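Local coordinates for protection of telomeres protein poz1 (Schizosaccharomyces pombe, PDB 5WE0) that binds telomeric DNA and negatively regulates telomerase and telomere length in fission yeast, at residues H191-R194 and K195-Y199; H155-Q159 and E160-H164; S32-N35 and A36-Y40. One frame throughout, in Å; residues are numbered along the deposited sequence.

Contact 1. Residues H191-R194 and K195-Y199; sequences HKIR and KRLIY
Residues 191-199 run from the loop, through the N-cap Lys192, into the first turns of helix 193-206. The backbone of Lys192 opens the helix: its O receives Arg196 N at 2.9 Å in a nearly straight bond (N-H...O 174°) and, weakly, Lys195 N. Regular i to i+4 bonds follow, Leu197 N to Ile193 O and Ile198 N to Arg194 O. Arg196, the buried residue of this surface turn, reaches back over the helix start. Its chain bends at chi3 (-56°), which turns the guanidinium toward the residues ahead of the first turn. There NH1 donates to His191 O at 2.9 Å, the acceptor lying at the edge of the guanidinium and close to its plane, while the backbone of Ile193 covers one face, with CA 3.8 Å above the centre. NE and NH2 are held from outside the helix, by Leu157 O and the carboxylate of Glu160. That carboxylate also takes Lys192 NZ, which stands 4.6 Å from Arg196 NH1, so the two cations share one anion that probably eases their proximity. Ile193 extends its CG1 branch anti to the backbone N (chi1 177°) and slants across both Arg196 and Leu197. The end of that branch is wedged between polar and apolar neighbours: Ile193 CD1 lies 3.2 Å from Arg196 NH2 and 3.7 Å from Leu197 CG.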
ATOM      1  N   HIS A 191      14.399  25.050  -6.139  1.00 52.31           N
ATOM      2  CA  HIS A 191      13.582  26.213  -6.468  1.00 48.87           C
ATOM      3  C   HIS A 191      12.922  26.779  -5.217  1.00 49.30           C
ATOM      4  O   HIS A 191      12.786  26.109  -4.186  1.00 46.38           O
ATOM      5  CB  HIS A 191      12.470  25.890  -7.476  1.00 48.35           C
ATOM      6  CG  HIS A 191      12.933  25.692  -8.885  1.00 55.56           C
ATOM      7  ND1 HIS A 191      14.073  26.282  -9.384  1.00 59.62           N
ATOM      8  CD2 HIS A 191      12.374  25.015  -9.918  1.00 59.32           C
ATOM      9  CE1 HIS A 191      14.214  25.949 -10.657  1.00 66.45           C
ATOM     10  NE2 HIS A 191      13.195  25.184 -11.007  1.00 62.70           N
ATOM     11  N   LYS A 192      12.465  28.021  -5.336  1.00 47.71           N
ATOM     12  CA  LYS A 192      11.844  28.674  -4.205  1.00 43.24           C
ATOM     13  C   LYS A 192      10.380  28.217  -4.090  1.00 43.07           C
ATOM     14  O   LYS A 192       9.810  27.631  -5.012  1.00 40.56           O
ATOM     15  CB  LYS A 192      12.045  30.191  -4.345  1.00 50.00           C
ATOM     16  CG  LYS A 192      11.752  31.117  -3.140  1.00 61.30           C
ATOM     17  CD  LYS A 192      11.707  30.487  -1.696  1.00 66.47           C
ATOM     18  CE  LYS A 192      12.833  29.579  -1.271  1.00 74.87           C
ATOM     19  NZ  LYS A 192      12.636  29.070   0.115  1.00 70.28           N
ATOM     20  N   ILE A 193       9.785  28.460  -2.922  1.00 41.06           N
ATOM     21  CA  ILE A 193       8.535  27.804  -2.559  1.00 39.71           C
ATOM     22  C   ILE A 193       7.416  28.164  -3.530  1.00 38.13           C
ATOM     23  O   ILE A 193       6.634  27.297  -3.926  1.00 39.44           O
ATOM     24  CB  ILE A 193       8.176  28.149  -1.108  1.00 39.02           C
ATOM     25  CG1 ILE A 193       6.831  27.541  -0.738  1.00 39.23           C
ATOM     26  CG2 ILE A 193       8.213  29.669  -0.890  1.00 40.91           C
ATOM     27  CD1 ILE A 193       6.810  25.981  -0.784  1.00 36.84           C
ATOM     28  N   ARG A 194       7.328  29.430  -3.953  1.00 36.14           N
ATOM     29  CA  ARG A 194       6.258  29.807  -4.876  1.00 36.76           C
ATOM     30  C   ARG A 194       6.379  29.061  -6.205  1.00 40.73           C
ATOM     31  O   ARG A 194       5.365  28.698  -6.817  1.00 38.17           O
ATOM     32  CB  ARG A 194       6.266  31.315  -5.127  1.00 37.56           C
ATOM     33  CG  ARG A 194       5.634  32.129  -4.034  1.00 40.41           C
ATOM     34  CD  ARG A 194       5.871  33.610  -4.251  1.00 38.32           C
ATOM     35  NE  ARG A 194       5.256  34.397  -3.183  1.00 43.19           N
ATOM     36  CZ  ARG A 194       5.808  34.589  -1.989  1.00 42.03           C
ATOM     37  NH1 ARG A 194       6.998  34.049  -1.726  1.00 37.75           N
ATOM     38  NH2 ARG A 194       5.182  35.327  -1.071  1.00 36.57           N
ATOM     39  N   LYS A 195       7.608  28.825  -6.673  1.00 37.14           N
ATOM     40  CA  LYS A 195       7.759  28.106  -7.928  1.00 40.55           C
ATOM     41  C   LYS A 195       7.479  26.616  -7.748  1.00 40.51           C
ATOM     42  O   LYS A 195       6.800  26.010  -8.582  1.00 39.73           O
ATOM     43  CB  LYS A 195       9.150  28.339  -8.516  1.00 48.67           C
ATOM     44  CG  LYS A 195       9.189  29.530  -9.464  1.00 57.52           C
ATOM     45  CD  LYS A 195      10.468  29.559 -10.291  1.00 65.55           C
ATOM     46  CE  LYS A 195      10.780  30.981 -10.744  1.00 71.27           C
ATOM     47  NZ  LYS A 195      12.199  31.359 -10.455  1.00 65.94           N
ATOM     48  N   ARG A 196       7.987  26.012  -6.667  1.00 36.47           N
ATOM     49  CA  ARG A 196       7.643  24.630  -6.368  1.00 38.90           C
ATOM     50  C   ARG A 196       6.139  24.438  -6.339  1.00 37.24           C
ATOM     51  O   ARG A 196       5.622  23.456  -6.883  1.00 41.54           O
ATOM     52  CB  ARG A 196       8.243  24.196  -5.025  1.00 35.20           C
ATOM     53  CG  ARG A 196       9.718  24.377  -4.938  1.00 37.82           C
ATOM     54  CD  ARG A 196      10.304  23.498  -3.885  1.00 38.06           C
ATOM     55  NE  ARG A 196       9.715  23.677  -2.567  1.00 38.34           N
ATOM     56  CZ  ARG A 196      10.233  24.474  -1.641  1.00 39.95           C
ATOM     57  NH1 ARG A 196      11.326  25.167  -1.922  1.00 42.68           N
ATOM     58  NH2 ARG A 196       9.669  24.583  -0.446  1.00 38.49           N
ATOM     59  N   LEU A 197       5.417  25.377  -5.724  1.00 36.48           N
ATOM     60  CA  LEU A 197       3.975  25.213  -5.570  1.00 38.70           C
ATOM     61  C   LEU A 197       3.248  25.343  -6.906  1.00 37.85           C
ATOM     62  O   LEU A 197       2.296  24.601  -7.166  1.00 38.83           O
ATOM     63  CB  LEU A 197       3.438  26.221  -4.551  1.00 33.42           C
ATOM     64  CG  LEU A 197       3.853  26.004  -3.083  1.00 36.49           C
ATOM     65  CD1 LEU A 197       3.299  27.099  -2.224  1.00 36.93           C
ATOM     66  CD2 LEU A 197       3.393  24.661  -2.528  1.00 34.59           C
ATOM     67  N   ILE A 198       3.697  26.253  -7.775  1.00 37.45           N
ATOM     68  CA  ILE A 198       3.096  26.378  -9.102  1.00 39.96           C
ATOM     69  C   ILE A 198       3.307  25.089  -9.887  1.00 43.11           C
ATOM     70  O   ILE A 198       2.388  24.571 -10.533  1.00 41.92           O
ATOM     71  CB  ILE A 198       3.677  27.589  -9.859  1.00 38.95           C
ATOM     72  CG1 ILE A 198       3.142  28.906  -9.300  1.00 43.24           C
ATOM     73  CG2 ILE A 198       3.381  27.489 -11.358  1.00 40.88           C
ATOM     74  CD1 ILE A 198       3.795  30.126  -9.917  1.00 38.98           C
ATOM     75  N   TYR A 199       4.529  24.557  -9.836  1.00 40.21           N
ATOM     76  CA  TYR A 199       4.845  23.343 -10.572  1.00 43.10           C
ATOM     77  C   TYR A 199       4.089  22.144 -10.010  1.00 43.90           C
ATOM     78  O   TYR A 199       3.584  21.310 -10.766  1.00 46.37           O
ATOM     79  CB  TYR A 199       6.353  23.092 -10.516  1.00 44.23           C
ATOM     80  CG  TYR A 199       6.730  21.649 -10.803  1.00 59.63           C
ATOM     81  CD1 TYR A 199       6.623  20.666  -9.802  1.00 59.30           C
ATOM     82  CD2 TYR A 199       7.218  21.265 -12.052  1.00 61.67           C
ATOM     83  CE1 TYR A 199       6.924  19.364 -10.053  1.00 56.57           C
ATOM     84  CE2 TYR A 199       7.555  19.947 -12.297  1.00 66.37           C
ATOM     85  CZ  TYR A 199       7.408  19.015 -11.288  1.00 64.93           C
ATOM     86  OH  TYR A 199       7.736  17.711 -11.512  1.00 78.37           O
TER

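Contact 2. Residues H155-Q159 and E160-H164; sequences HFLEQ and EPIDH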
ATOM      1  N   HIS A 155       4.202  16.115  -1.781  1.00 30.03           N
ATOM      2  CA  HIS A 155       4.029  16.583  -0.407  1.00 27.46           C
ATOM      3  C   HIS A 155       5.332  17.157   0.145  1.00 32.34           C
ATOM      4  O   HIS A 155       5.326  18.231   0.763  1.00 33.61           O
ATOM      5  CB  HIS A 155       3.522  15.441   0.471  1.00 29.05           C
ATOM      6  CG  HIS A 155       3.277  15.824   1.896  1.00 32.80           C
ATOM      7  ND1 HIS A 155       4.239  15.700   2.878  1.00 32.75           N
ATOM      8  CD2 HIS A 155       2.165  16.295   2.514  1.00 28.98           C
ATOM      9  CE1 HIS A 155       3.735  16.090   4.035  1.00 32.36           C
ATOM     10  NE2 HIS A 155       2.480  16.459   3.840  1.00 33.91           N
ATOM     11  N   PHE A 156       6.461  16.457  -0.073  1.00 30.98           N
ATOM     12  CA  PHE A 156       7.779  16.978   0.324  1.00 35.45           C
ATOM     13  C   PHE A 156       8.025  18.365  -0.264  1.00 31.30           C
ATOM     14  O   PHE A 156       8.423  19.290   0.446  1.00 33.02           O
ATOM     15  CB  PHE A 156       8.899  16.046  -0.160  1.00 33.19           C
ATOM     16  CG  PHE A 156       9.244  14.921   0.781  1.00 35.24           C
ATOM     17  CD1 PHE A 156       9.729  15.171   2.048  1.00 36.47           C
ATOM     18  CD2 PHE A 156       9.130  13.590   0.360  1.00 33.90           C
ATOM     19  CE1 PHE A 156      10.086  14.119   2.891  1.00 39.24           C
ATOM     20  CE2 PHE A 156       9.481  12.532   1.207  1.00 32.99           C
ATOM     21  CZ  PHE A 156       9.956  12.800   2.465  1.00 31.46           C
ATOM     22  N   LEU A 157       7.769  18.524  -1.568  1.00 28.20           N
ATOM     23  CA  LEU A 157       8.040  19.774  -2.275  1.00 31.31           C
ATOM     24  C   LEU A 157       7.122  20.918  -1.847  1.00 35.74           C
ATOM     25  O   LEU A 157       7.407  22.071  -2.178  1.00 35.86           O
ATOM     26  CB  LEU A 157       7.884  19.581  -3.779  1.00 31.99           C
ATOM     27  CG  LEU A 157       8.879  18.653  -4.462  1.00 35.83           C
ATOM     28  CD1 LEU A 157       8.398  18.296  -5.862  1.00 29.12           C
ATOM     29  CD2 LEU A 157      10.254  19.287  -4.480  1.00 35.26           C
ATOM     30  N   GLU A 158       5.996  20.624  -1.198  1.00 33.70           N
ATOM     31  CA  GLU A 158       5.032  21.630  -0.781  1.00 34.73           C
ATOM     32  C   GLU A 158       5.262  22.149   0.636  1.00 33.99           C
ATOM     33  O   GLU A 158       4.451  22.942   1.131  1.00 30.26           O
ATOM     34  CB  GLU A 158       3.617  21.058  -0.895  1.00 30.04           C
ATOM     35  CG  GLU A 158       3.127  20.957  -2.331  1.00 36.94           C
ATOM     36  CD  GLU A 158       1.611  20.763  -2.432  1.00 46.15           C
ATOM     37  OE1 GLU A 158       1.095  19.749  -1.896  1.00 49.82           O
ATOM     38  OE2 GLU A 158       0.940  21.616  -3.057  1.00 45.74           O
ATOM     39  N   GLN A 159       6.311  21.700   1.310  1.00 31.37           N
ATOM     40  CA  GLN A 159       6.644  22.180   2.639  1.00 33.83           C
ATOM     41  C   GLN A 159       7.737  23.246   2.555  1.00 37.17           C
ATOM     42  O   GLN A 159       8.499  23.321   1.587  1.00 35.12           O
ATOM     43  CB  GLN A 159       7.098  21.028   3.545  1.00 34.37           C
ATOM     44  CG  GLN A 159       6.275  19.733   3.461  1.00 37.24           C
ATOM     45  CD  GLN A 159       4.824  19.913   3.897  1.00 37.85           C
ATOM     46  OE1 GLN A 159       4.554  20.358   5.006  1.00 38.17           O
ATOM     47  NE2 GLN A 159       3.886  19.529   3.032  1.00 33.98           N
ATOM     48  N   GLU A 160       7.788  24.096   3.579  1.00 38.71           N
ATOM     49  CA  GLU A 160       8.800  25.159   3.630  1.00 38.76           C
ATOM     50  C   GLU A 160       9.264  25.399   5.075  1.00 36.51           C
ATOM     51  O   GLU A 160       8.490  25.825   5.934  1.00 35.26           O
ATOM     52  CB  GLU A 160       8.270  26.454   3.008  1.00 41.23           C
ATOM     53  CG  GLU A 160       9.201  27.637   3.208  1.00 41.18           C
ATOM     54  CD  GLU A 160      10.436  27.591   2.329  1.00 44.94           C
ATOM     55  OE1 GLU A 160      10.696  26.559   1.662  1.00 48.07           O
ATOM     56  OE2 GLU A 160      11.175  28.597   2.326  1.00 55.78           O
ATOM     57  N   PRO A 161      10.529  25.079   5.358  1.00 36.65           N
ATOM     58  CA  PRO A 161      11.522  24.536   4.419  1.00 38.68           C
ATOM     59  C   PRO A 161      11.321  23.038   4.084  1.00 38.97           C
ATOM     60  O   PRO A 161      10.585  22.330   4.791  1.00 34.81           O
ATOM     61  CB  PRO A 161      12.837  24.742   5.166  1.00 36.85           C
ATOM     62  CG  PRO A 161      12.448  24.569   6.608  1.00 39.09           C
ATOM     63  CD  PRO A 161      11.058  25.166   6.733  1.00 36.72           C
ATOM     64  N   ILE A 162      11.957  22.598   2.994  1.00 36.09           N
ATOM     65  CA  ILE A 162      11.920  21.203   2.578  1.00 39.60           C
ATOM     66  C   ILE A 162      12.764  20.361   3.520  1.00 46.85           C
ATOM     67  O   ILE A 162      13.861  20.764   3.928  1.00 45.14           O
ATOM     68  CB  ILE A 162      12.431  21.058   1.135  1.00 39.33           C
ATOM     69  CG1 ILE A 162      11.419  21.611   0.152  1.00 38.61           C
ATOM     70  CG2 ILE A 162      12.737  19.586   0.792  1.00 43.15           C
ATOM     71  CD1 ILE A 162      11.763  21.284  -1.281  1.00 40.44           C
ATOM     72  N   ASP A 163      12.268  19.166   3.842  1.00 43.48           N
ATOM     73  CA  ASP A 163      13.035  18.163   4.578  1.00 45.48           C
ATOM     74  C   ASP A 163      13.894  17.385   3.581  1.00 48.29           C
ATOM     75  O   ASP A 163      13.530  16.298   3.118  1.00 46.05           O
ATOM     76  CB  ASP A 163      12.071  17.277   5.352  1.00 48.38           C
ATOM     77  CG  ASP A 163      12.753  16.184   6.124  1.00 54.87           C
ATOM     78  OD1 ASP A 163      13.976  15.981   5.957  1.00 56.10           O
ATOM     79  OD2 ASP A 163      12.041  15.522   6.915  1.00 59.97           O
ATOM     80  N   HIS A 164      15.077  17.936   3.275  1.00 47.36           N
ATOM     81  CA  HIS A 164      15.890  17.415   2.176  1.00 48.17           C
ATOM     82  C   HIS A 164      16.457  16.044   2.484  1.00 47.46           C
ATOM     83  O   HIS A 164      16.689  15.252   1.563  1.00 48.76           O
ATOM     84  CB  HIS A 164      17.025  18.371   1.825  1.00 45.77           C
ATOM     85  CG  HIS A 164      16.640  19.404   0.819  1.00 50.04           C
ATOM     86  ND1 HIS A 164      16.449  20.730   1.147  1.00 56.81           N
ATOM     87  CD2 HIS A 164      16.388  19.302  -0.508  1.00 56.57           C
ATOM     88  CE1 HIS A 164      16.106  21.403   0.062  1.00 57.36           C
ATOM     89  NE2 HIS A 164      16.057  20.558  -0.956  1.00 52.01           N
TER
HETATM   90  O   HOH W   1       9.717  18.484   2.824  1.00 37.22           O
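Leu157 and Ile162 meet side by side, their side chains pointing the same way, with Leu157 CD2 4.1 Å from Ile162 CD1. Ile162 sets CG1 beside its backbone N (chi1 -72°), and this branch runs back toward the helix end, passing 3.7 Å from Gln159 O. Its other branch turns to the next residue but one: Ile162 CG2 sits 3.7 Å above the His164 ring, over its centre. The Phe156 ring touches the loop more loosely, CE1 4.1 Å from Asp163 O. A water at the edge of the Phe156 ring, in its plane, joins the two backbones by donating to Phe156 O and accepting from Asp163 N, each at 2.8 Å. Gln159, bent at chi2 (-63°), folds its amide back over one face of the His155 ring; NE2 lies above the ring centre and donates to His155 O at 3.0 Å. Glu158 N reaches the same oxygen from the opposite face of the carbonyl plane, so two donors grip it. Glu160 precedes a cis peptide bond to Pro161. Asp163, centre of an inverse gamma turn and N-cap of helix 164-174, hydrogen-bonds Asn166 ND2 through OD2. The arrangement is a short loop connecting two helices, 130-157 and 164-174, with a capped start to the second.

Contact 3. Residues S32-N35 and A36-Y40; sequences SIVN and ACLRY
Asn35 and Ala36, neighbours at the join of the two segments, have the most surface buried here, followed by Val34, Leu38 and Cys37, nearly equal. Ala36 CB rests 3.2 Å from Ser32 O, the same carbonyl that accepts Ala36 N at 2.9 Å. One turn on, Asn35 O takes Arg39 N at 2.9 Å, and Arg39 CB lies 3.4 Å from that oxygen. Asn35 holds CG beside its backbone N (chi1 -79°), and its ND2 donates to an acidic side chain of the chain of another protein and, weakly, to Ser31 O. Val34 and Leu38 run side by side in the same direction, with Val34 CG1 4.2 Å from Leu38 CD1. Leu38 CG also sits 3.4 Å from Val34 O, the acceptor of Leu38 N. Aromatic side chains of the other protein pack on Val34, Asn35 and Leu38, while Leu14 of helix 2-18 touches Leu38 and Cys37. Ile33 CD1 approaches Cys37 SG at 4.2 Å. These i to i+4 bonds and side-chain pairs are those of a regular alpha-helix, here helix 31-43, packed against helix 2-18 and presenting a mixed polar and apolar surface to a protein partner.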
ATOM      1  N   SER A  32     -12.383  -1.231  18.639  1.00 40.73           N
ATOM      2  CA  SER A  32     -11.759  -1.752  19.854  1.00 41.69           C
ATOM      3  C   SER A  32     -11.218  -3.166  19.652  1.00 39.29           C
ATOM      4  O   SER A  32     -10.087  -3.465  20.061  1.00 40.65           O
ATOM      5  CB  SER A  32     -12.759  -1.703  21.016  1.00 51.27           C
ATOM      6  OG  SER A  32     -13.555  -2.883  21.064  1.00 53.06           O
ATOM      7  N   ILE A  33     -11.984  -4.048  19.004  1.00 39.26           N
ATOM      8  CA  ILE A  33     -11.505  -5.422  18.803  1.00 37.82           C
ATOM      9  C   ILE A  33     -10.329  -5.444  17.818  1.00 36.47           C
ATOM     10  O   ILE A  33      -9.285  -6.056  18.084  1.00 35.14           O
ATOM     11  CB  ILE A  33     -12.672  -6.334  18.359  1.00 36.45           C
ATOM     12  CG1 ILE A  33     -12.258  -7.807  18.232  1.00 40.85           C
ATOM     13  CG2 ILE A  33     -13.337  -5.836  17.078  1.00 36.34           C
ATOM     14  CD1 ILE A  33     -11.827  -8.467  19.520  1.00 36.82           C
ATOM     15  N   VAL A  34     -10.453  -4.730  16.694  1.00 35.06           N
ATOM     16  CA  VAL A  34      -9.365  -4.690  15.709  1.00 37.43           C
ATOM     17  C   VAL A  34      -8.082  -4.150  16.340  1.00 34.29           C
ATOM     18  O   VAL A  34      -7.006  -4.754  16.220  1.00 33.91           O
ATOM     19  CB  VAL A  34      -9.794  -3.871  14.471  1.00 39.50           C
ATOM     20  CG1 VAL A  34      -8.585  -3.415  13.651  1.00 36.67           C
ATOM     21  CG2 VAL A  34     -10.777  -4.686  13.596  1.00 37.25           C
ATOM     22  N   ASN A  35      -8.182  -3.008  17.036  1.00 36.41           N
ATOM     23  CA  ASN A  35      -7.013  -2.393  17.669  1.00 36.70           C
ATOM     24  C   ASN A  35      -6.382  -3.299  18.725  1.00 35.71           C
ATOM     25  O   ASN A  35      -5.151  -3.417  18.803  1.00 34.99           O
ATOM     26  CB  ASN A  35      -7.399  -1.046  18.286  1.00 41.20           C
ATOM     27  CG  ASN A  35      -7.488   0.064  17.239  1.00 45.45           C
ATOM     28  OD1 ASN A  35      -6.567   0.261  16.451  1.00 47.39           O
ATOM     29  ND2 ASN A  35      -8.581   0.810  17.259  1.00 46.78           N
ATOM     30  N   ALA A  36      -7.212  -3.914  19.576  1.00 35.14           N
ATOM     31  CA  ALA A  36      -6.696  -4.842  20.578  1.00 34.07           C
ATOM     32  C   ALA A  36      -5.978  -6.021  19.925  1.00 34.05           C
ATOM     33  O   ALA A  36      -4.967  -6.501  20.447  1.00 34.14           O
ATOM     34  CB  ALA A  36      -7.838  -5.322  21.482  1.00 36.83           C
ATOM     35  N   CYS A  37      -6.511  -6.529  18.804  1.00 33.70           N
ATOM     36  CA  CYS A  37      -5.836  -7.608  18.070  1.00 33.25           C
ATOM     37  C   CYS A  37      -4.495  -7.154  17.503  1.00 34.57           C
ATOM     38  O   CYS A  37      -3.481  -7.846  17.654  1.00 31.39           O
ATOM     39  CB  CYS A  37      -6.728  -8.123  16.940  1.00 33.63           C
ATOM     40  SG  CYS A  37      -8.166  -9.105  17.462  1.00 41.48           S
ATOM     41  N   LEU A  38      -4.478  -6.004  16.809  1.00 32.77           N
ATOM     42  CA  LEU A  38      -3.229  -5.501  16.233  1.00 34.27           C
ATOM     43  C   LEU A  38      -2.188  -5.270  17.315  1.00 33.34           C
ATOM     44  O   LEU A  38      -1.012  -5.611  17.148  1.00 32.45           O
ATOM     45  CB  LEU A  38      -3.469  -4.194  15.470  1.00 33.72           C
ATOM     46  CG  LEU A  38      -4.267  -4.322  14.190  1.00 32.86           C
ATOM     47  CD1 LEU A  38      -4.441  -2.960  13.654  1.00 29.39           C
ATOM     48  CD2 LEU A  38      -3.498  -5.203  13.219  1.00 31.41           C
ATOM     49  N   ARG A  39      -2.604  -4.666  18.434  1.00 33.16           N
ATOM     50  CA  ARG A  39      -1.654  -4.411  19.506  1.00 31.55           C
ATOM     51  C   ARG A  39      -1.123  -5.709  20.086  1.00 32.93           C
ATOM     52  O   ARG A  39       0.080  -5.826  20.355  1.00 35.27           O
ATOM     53  CB  ARG A  39      -2.278  -3.548  20.598  1.00 39.90           C
ATOM     54  CG  ARG A  39      -1.196  -2.859  21.434  1.00 40.48           C
ATOM     55  CD  ARG A  39      -1.727  -2.171  22.690  1.00 43.48           C
ATOM     56  NE  ARG A  39      -0.696  -1.330  23.317  1.00 44.60           N
ATOM     57  CZ  ARG A  39       0.298  -1.797  24.083  1.00 50.90           C
ATOM     58  NH1 ARG A  39       0.426  -3.108  24.308  1.00 45.16           N
ATOM     59  NH2 ARG A  39       1.187  -0.958  24.610  1.00 48.61           N
ATOM     60  N   TYR A  40      -1.992  -6.706  20.279  1.00 35.77           N
ATOM     61  CA  TYR A  40      -1.506  -7.978  20.805  1.00 32.96           C
ATOM     62  C   TYR A  40      -0.445  -8.578  19.889  1.00 33.98           C
ATOM     63  O   TYR A  40       0.608  -9.036  20.356  1.00 35.34           O
ATOM     64  CB  TYR A  40      -2.648  -8.979  21.011  1.00 34.97           C
ATOM     65  CG  TYR A  40      -2.151 -10.215  21.749  1.00 38.34           C
ATOM     66  CD1 TYR A  40      -2.035 -10.210  23.140  1.00 39.84           C
ATOM     67  CD2 TYR A  40      -1.727 -11.349  21.056  1.00 36.07           C
ATOM     68  CE1 TYR A  40      -1.561 -11.310  23.822  1.00 38.30           C
ATOM     69  CE2 TYR A  40      -1.245 -12.462  21.735  1.00 39.23           C
ATOM     70  CZ  TYR A  40      -1.170 -12.430  23.117  1.00 41.21           C
ATOM     71  OH  TYR A  40      -0.690 -13.512  23.815  1.00 47.43           O
TER

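How the contacts relate
Contacts 1 and 2 are neighbours in space, with centres 10 Å apart, and they join directly, through paired charges and through side-chain bonding to backbone carbonyls. The start of helix 193-206 is thereby tied to the end of helix 130-157 and the loop after it. Contact 1 is a surface turn rich in cations, whereas contact 2 is partly buried and combines apolar packing with a bridging water. Contact 3, also partly buried, stands apart, its nearest atoms about 22 Å from contact 2 and about 32 Å from contact 1. Like most of contact 1 it lies within one helix, but four of its residues are within reach of another protein's chain, against one in contact 1.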